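Local coordinates for protein transcriptional regulator (Thermus thermophilus, PDB 2H0A) that probably regulates transcription as a CcpA-like member of the LacI family, with a regulatory part built on the periplasmic binding protein-like fold, at residues Gly187-Ala192 against Pro219-Ala224; Leu96-Gly101 against Leu213-His218. One frame throughout, in Å; residues are numbered along the deposited sequence.

Contact 1 (Gly187-Ala192 against Pro219-Ala224); sequences GADQVA and PFAEEA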
loop_
_atom_site.group_PDB
_atom_site.type_symbol
_atom_site.label_atom_id
_atom_site.label_comp_id
_atom_site.label_asym_id
_atom_site.label_seq_id
_atom_site.Cartn_x
_atom_site.Cartn_y
_atom_site.Cartn_z
ATOM N N GLY A 187 12.437 10.773 5.762
ATOM C CA GLY A 187 11.328 11.513 5.189
ATOM C C GLY A 187 9.992 11.027 5.705
ATOM O O GLY A 187 9.012 11.761 5.662
ATOM N N ALA A 188 9.957 9.782 6.171
ATOM C CA ALA A 188 8.756 9.162 6.736
ATOM C C ALA A 188 9.217 8.067 7.701
ATOM O O ALA A 188 10.215 7.384 7.447
ATOM C CB ALA A 188 7.900 8.566 5.641
ATOM N N ASP A 189 8.506 7.897 8.809
ATOM C CA ASP A 189 8.910 6.890 9.777
ATOM C C ASP A 189 8.896 5.465 9.227
ATOM O O ASP A 189 9.773 4.663 9.545
ATOM C CB ASP A 189 8.045 6.985 11.034
ATOM C CG ASP A 189 8.303 8.260 11.824
ATOM O OD1 ASP A 189 9.402 8.843 11.677
ATOM O OD2 ASP A 189 7.416 8.671 12.603
ATOM N N GLN A 190 7.910 5.152 8.394
ATOM C CA GLN A 190 7.795 3.817 7.809
ATOM C C GLN A 190 9.076 3.447 7.038
ATOM O O GLN A 190 9.618 2.350 7.176
ATOM C CB GLN A 190 6.570 3.783 6.884
ATOM C CG GLN A 190 6.080 2.395 6.518
ATOM C CD GLN A 190 5.868 1.514 7.729
ATOM O OE1 GLN A 190 6.584 0.537 7.930
ATOM N NE2 GLN A 190 4.884 1.855 8.545
ATOM N N VAL A 191 9.553 4.388 6.233
ATOM C CA VAL A 191 10.763 4.213 5.435
ATOM C C VAL A 191 11.975 4.128 6.367
ATOM O O VAL A 191 12.882 3.316 6.156
ATOM C CB VAL A 191 10.913 5.405 4.458
ATOM C CG1 VAL A 191 12.119 5.221 3.562
ATOM C CG2 VAL A 191 9.633 5.548 3.632
ATOM N N ALA A 192 11.965 4.965 7.407
ATOM C CA ALA A 192 13.028 5.003 8.407
ATOM C C ALA A 192 13.175 3.656 9.122
ATOM O O ALA A 192 14.266 3.293 9.566
ATOM C CB ALA A 192 12.740 6.098 9.422
ATOM N N PRO A 219 3.720 6.485 16.827
ATOM C CA PRO A 219 3.886 5.757 18.086
ATOM C C PRO A 219 4.954 4.663 18.001
ATOM O O PRO A 219 5.762 4.502 18.908
ATOM C CB PRO A 219 2.493 5.185 18.331
ATOM C CG PRO A 219 1.607 6.247 17.767
ATOM C CD PRO A 219 2.294 6.599 16.471
ATOM N N PHE A 220 4.966 3.918 16.905
ATOM C CA PHE A 220 5.937 2.848 16.776
ATOM C C PHE A 220 7.378 3.338 16.763
ATOM O O PHE A 220 8.312 2.545 16.844
ATOM C CB PHE A 220 5.637 2.011 15.524
ATOM C CG PHE A 220 5.925 2.704 14.217
ATOM C CD1 PHE A 220 7.233 2.965 13.815
ATOM C CD2 PHE A 220 4.886 3.036 13.353
ATOM C CE1 PHE A 220 7.498 3.540 12.572
ATOM C CE2 PHE A 220 5.143 3.612 12.107
ATOM C CZ PHE A 220 6.451 3.862 11.720
ATOM N N ALA A 221 7.557 4.649 16.684
ATOM C CA ALA A 221 8.891 5.236 16.632
ATOM C C ALA A 221 9.657 5.201 17.947
ATOM O O ALA A 221 10.887 5.189 17.947
ATOM C CB ALA A 221 8.803 6.668 16.132
ATOM N N GLU A 222 8.940 5.185 19.065
ATOM C CA GLU A 222 9.588 5.175 20.371
ATOM C C GLU A 222 10.265 3.847 20.683
ATOM O O GLU A 222 11.428 3.824 21.096
ATOM C CB GLU A 222 8.574 5.523 21.462
ATOM C CG GLU A 222 9.177 5.667 22.846
ATOM C CD GLU A 222 8.227 6.337 23.817
ATOM O OE1 GLU A 222 7.052 5.914 23.891
ATOM O OE2 GLU A 222 8.654 7.285 24.511
ATOM N N GLU A 223 9.550 2.742 20.480
ATOM C CA GLU A 223 10.122 1.426 20.745
ATOM C C GLU A 223 11.272 1.106 19.805
ATOM O O GLU A 223 12.200 0.387 20.176
ATOM C CB GLU A 223 9.053 0.337 20.634
ATOM C CG GLU A 223 8.167 0.441 19.410
ATOM C CD GLU A 223 6.692 0.531 19.779
ATOM O OE1 GLU A 223 6.318 1.483 20.504
ATOM O OE2 GLU A 223 5.909 -0.349 19.350
ATOM N N ALA A 224 11.209 1.643 18.590
ATOM C CA ALA A 224 12.248 1.410 17.596
ATOM C C ALA A 224 13.498 2.232 17.878
ATOM O O ALA A 224 14.555 1.967 17.316
ATOM C CB ALA A 224 11.717 1.735 16.204
#
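The ring of Phe220 meets the first turn of helix 189-200 with its outer rim: the carbonyl carbon of Asp189 and the amide nitrogen of Gln190 lie at its edge, in the ring plane, with Gln190 N 3.9 Å from Phe220 CZ. Asp189 CB approaches the same corner obliquely, 3.6 Å from Phe220 CZ. The Gln190 side chain crosses the ring at about a right angle, its amide plane turned 46° from the aromatic plane, while the imidazole of His218 meets the ring at about 45°. With Phe220 CG between the backbone N and the carbonyl carbon (chi1 71°), the ring's far edge sits against Asp189 CB and Gln190 N. In the alternating alpha/beta architecture of a periplasmic binding protein-like domain, the contact joins the starts of two helices that follow successive parallel strands, 182-185 and 210-215. A leucine in place of Phe220 would probably leave Asp189 CB and Gln190 N without the flat edge against them, opening a gap at the helix start. Ala221 lies alongside, its CB 4.3 Å from Asp189 OD2. The carboxylate bonds outside the two segments: Asp189 OD2 to His218 N, just ahead of Pro219, and OD1 to the Thr228 hydroxyl.

Contact 2 (Leu96-Gly101 against Leu213-His218); sequences LDNRLG and LGFDGH
Phe215 reaches across to three residues of the 96-101 segment, and no hydrogen bond joins the two segments. Asn98 OD1 comes in obliquely at 3.4 Å from Phe215 CZ, with the amide and ring planes 24° apart. At the ring edge, near its plane, stand Leu96 CD2, 4.4 Å from Phe215 CE1 in an apolar contact, and Gly101 C, 4.2 Å from Phe215 CE2. The aromatic group gets there because its CG is anti to the backbone N (chi1 -160°), extending from the end of its strand. At Gly101 the backbone would press a beta carbon against the preceding carbonyl O, and that carbon would also point at the ring.

One shell further out, Arg137 ties the pieces together: its NE donates to Asn98 OD1, satisfying the amide oxygen beside the ring, and its guanidinium group makes a cation-pi contact with Phe215. Asp97 caps the turn into helix 99-109, its OD1 accepting from Leu100 N at 2.8 Å, on the anti side of the carboxylate and 33° out of its plane; OD2 forms a salt bridge with Arg259.

The 96-101 segment links strand 92-96 to helix 99-109 at one of the interlobe crossovers of the periplasmic binding protein-like fold, as in LacI-family relatives. Leu96 packs on strand 257-265, Asn98 touches helix 133-147, and strand 210-215 lies between strands 182-185 and 227-230.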
loop_
_atom_site.group_PDB
_atom_site.type_symbol
_atom_site.label_atom_id
_atom_site.label_comp_id
_atom_site.label_asym_id
_atom_site.label_seq_id
_atom_site.Cartn_x
_atom_site.Cartn_y
_atom_site.Cartn_z
ATOM N N LEU A 96 -0.005 21.394 8.824
ATOM C CA LEU A 96 1.302 21.453 9.459
ATOM C C LEU A 96 2.301 22.241 8.629
ATOM O O LEU A 96 2.215 22.266 7.407
ATOM C CB LEU A 96 1.854 20.043 9.649
ATOM C CG LEU A 96 3.103 19.989 10.528
ATOM C CD1 LEU A 96 2.671 19.645 11.935
ATOM C CD2 LEU A 96 4.084 18.964 10.014
ATOM N N ASP A 97 3.251 22.881 9.300
ATOM C CA ASP A 97 4.296 23.628 8.605
ATOM C C ASP A 97 5.385 22.606 8.259
ATOM O O ASP A 97 6.367 22.457 8.990
ATOM C CB ASP A 97 4.887 24.709 9.513
ATOM C CG ASP A 97 5.825 25.650 8.770
ATOM O OD1 ASP A 97 6.656 25.180 7.967
ATOM O OD2 ASP A 97 5.737 26.871 9.000
ATOM N N ASN A 98 5.199 21.896 7.150
ATOM C CA ASN A 98 6.157 20.884 6.717
ATOM C C ASN A 98 7.510 21.417 6.282
ATOM O O ASN A 98 8.498 20.696 6.363
ATOM C CB ASN A 98 5.555 20.043 5.591
ATOM C CG ASN A 98 4.717 18.892 6.113
ATOM O OD1 ASN A 98 5.250 17.875 6.570
ATOM N ND2 ASN A 98 3.399 19.051 6.066
ATOM N N ARG A 99 7.561 22.662 5.809
ATOM C CA ARG A 99 8.829 23.252 5.377
ATOM C C ARG A 99 9.693 23.360 6.622
ATOM O O ARG A 99 10.883 23.046 6.605
ATOM C CB ARG A 99 8.618 24.635 4.766
ATOM C CG ARG A 99 9.738 25.050 3.832
ATOM C CD ARG A 99 9.745 26.542 3.598
ATOM N NE ARG A 99 10.605 26.916 2.476
ATOM C CZ ARG A 99 10.307 26.699 1.197
ATOM N NH1 ARG A 99 9.161 26.109 0.861
ATOM N NH2 ARG A 99 11.157 27.078 0.251
ATOM N N LEU A 100 9.083 23.834 7.700
ATOM C CA LEU A 100 9.762 23.908 8.975
ATOM C C LEU A 100 9.742 22.427 9.342
ATOM O O LEU A 100 8.758 21.728 9.070
ATOM C CB LEU A 100 8.926 24.710 9.969
ATOM C CG LEU A 100 9.403 24.718 11.419
ATOM C CD1 LEU A 100 10.640 25.588 11.543
ATOM C CD2 LEU A 100 8.303 25.240 12.310
ATOM N N GLY A 101 10.799 21.924 9.954
ATOM C CA GLY A 101 10.789 20.503 10.262
ATOM C C GLY A 101 11.680 19.888 9.214
ATOM O O GLY A 101 12.496 19.019 9.505
ATOM N N LEU A 213 16.888 9.562 10.736
ATOM C CA LEU A 213 15.957 10.584 11.164
ATOM C C LEU A 213 14.700 10.457 10.325
ATOM O O LEU A 213 14.732 10.703 9.121
ATOM C CB LEU A 213 16.565 11.969 10.964
ATOM C CG LEU A 213 15.692 13.156 11.370
ATOM C CD1 LEU A 213 15.330 13.061 12.845
ATOM C CD2 LEU A 213 16.443 14.448 11.098
ATOM N N GLY A 214 13.604 10.060 10.963
ATOM C CA GLY A 214 12.341 9.914 10.261
ATOM C C GLY A 214 11.495 11.177 10.329
ATOM O O GLY A 214 11.945 12.216 10.796
ATOM N N PHE A 215 10.261 11.079 9.848
ATOM C CA PHE A 215 9.314 12.188 9.840
ATOM C C PHE A 215 8.016 11.504 10.258
ATOM O O PHE A 215 7.834 10.333 9.988
ATOM C CB PHE A 215 9.339 12.886 8.484
ATOM C CG PHE A 215 8.800 14.274 8.512
ATOM C CD1 PHE A 215 7.441 14.506 8.693
ATOM C CD2 PHE A 215 9.661 15.361 8.375
ATOM C CE1 PHE A 215 6.943 15.810 8.737
ATOM C CE2 PHE A 215 9.174 16.671 8.419
ATOM C CZ PHE A 215 7.812 16.894 8.600
ATOM N N ASP A 216 7.137 12.251 10.921
ATOM C CA ASP A 216 5.840 11.773 11.417
ATOM C C ASP A 216 5.642 11.357 12.873
ATOM O O ASP A 216 4.529 11.096 13.299
ATOM C CB ASP A 216 5.459 10.402 10.842
ATOM C CG ASP A 216 4.811 10.486 9.462
ATOM O OD1 ASP A 216 4.334 11.567 9.042
ATOM O OD2 ASP A 216 4.758 9.438 8.788
ATOM N N GLY A 217 6.724 11.288 13.637
ATOM C CA GLY A 217 6.589 10.934 15.036
ATOM C C GLY A 217 5.595 9.858 15.452
ATOM O O GLY A 217 4.942 9.969 16.496
ATOM N N HIS A 218 5.411 8.852 14.605
ATOM C CA HIS A 218 4.477 7.773 14.900
ATOM C C HIS A 218 4.763 7.047 16.201
ATOM O O HIS A 218 5.905 6.984 16.650
ATOM C CB HIS A 218 4.458 6.739 13.774
ATOM C CG HIS A 218 3.784 7.216 12.533
ATOM N ND1 HIS A 218 2.671 8.027 12.558
ATOM C CD2 HIS A 218 4.052 6.983 11.229
ATOM C CE1 HIS A 218 2.282 8.276 11.321
ATOM N NE2 HIS A 218 3.103 7.653 10.496
#

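Contact 1 and contact 2, with centres about 12 Å apart, meet through the continuous run from strand 210-215 into the short helix about 220-224. Phe215 serves contact 2 and Phe220 contact 1; Asp189 of contact 1 reaches the turn of contact 2, its OD2 2.8 Å from His218 N, a probable hydrogen bond. Within this turn Asp216 CB sits 3.6 Å above the centre of the His218 ring. Along the chain the segments of the two contacts alternate. Arg16 of helix 12-25 in the other lobe bonds to Asp216 O and His218 ND1, placing the turn beside the interlobe cleft, in which many LacI-family relatives bind small-molecule effectors.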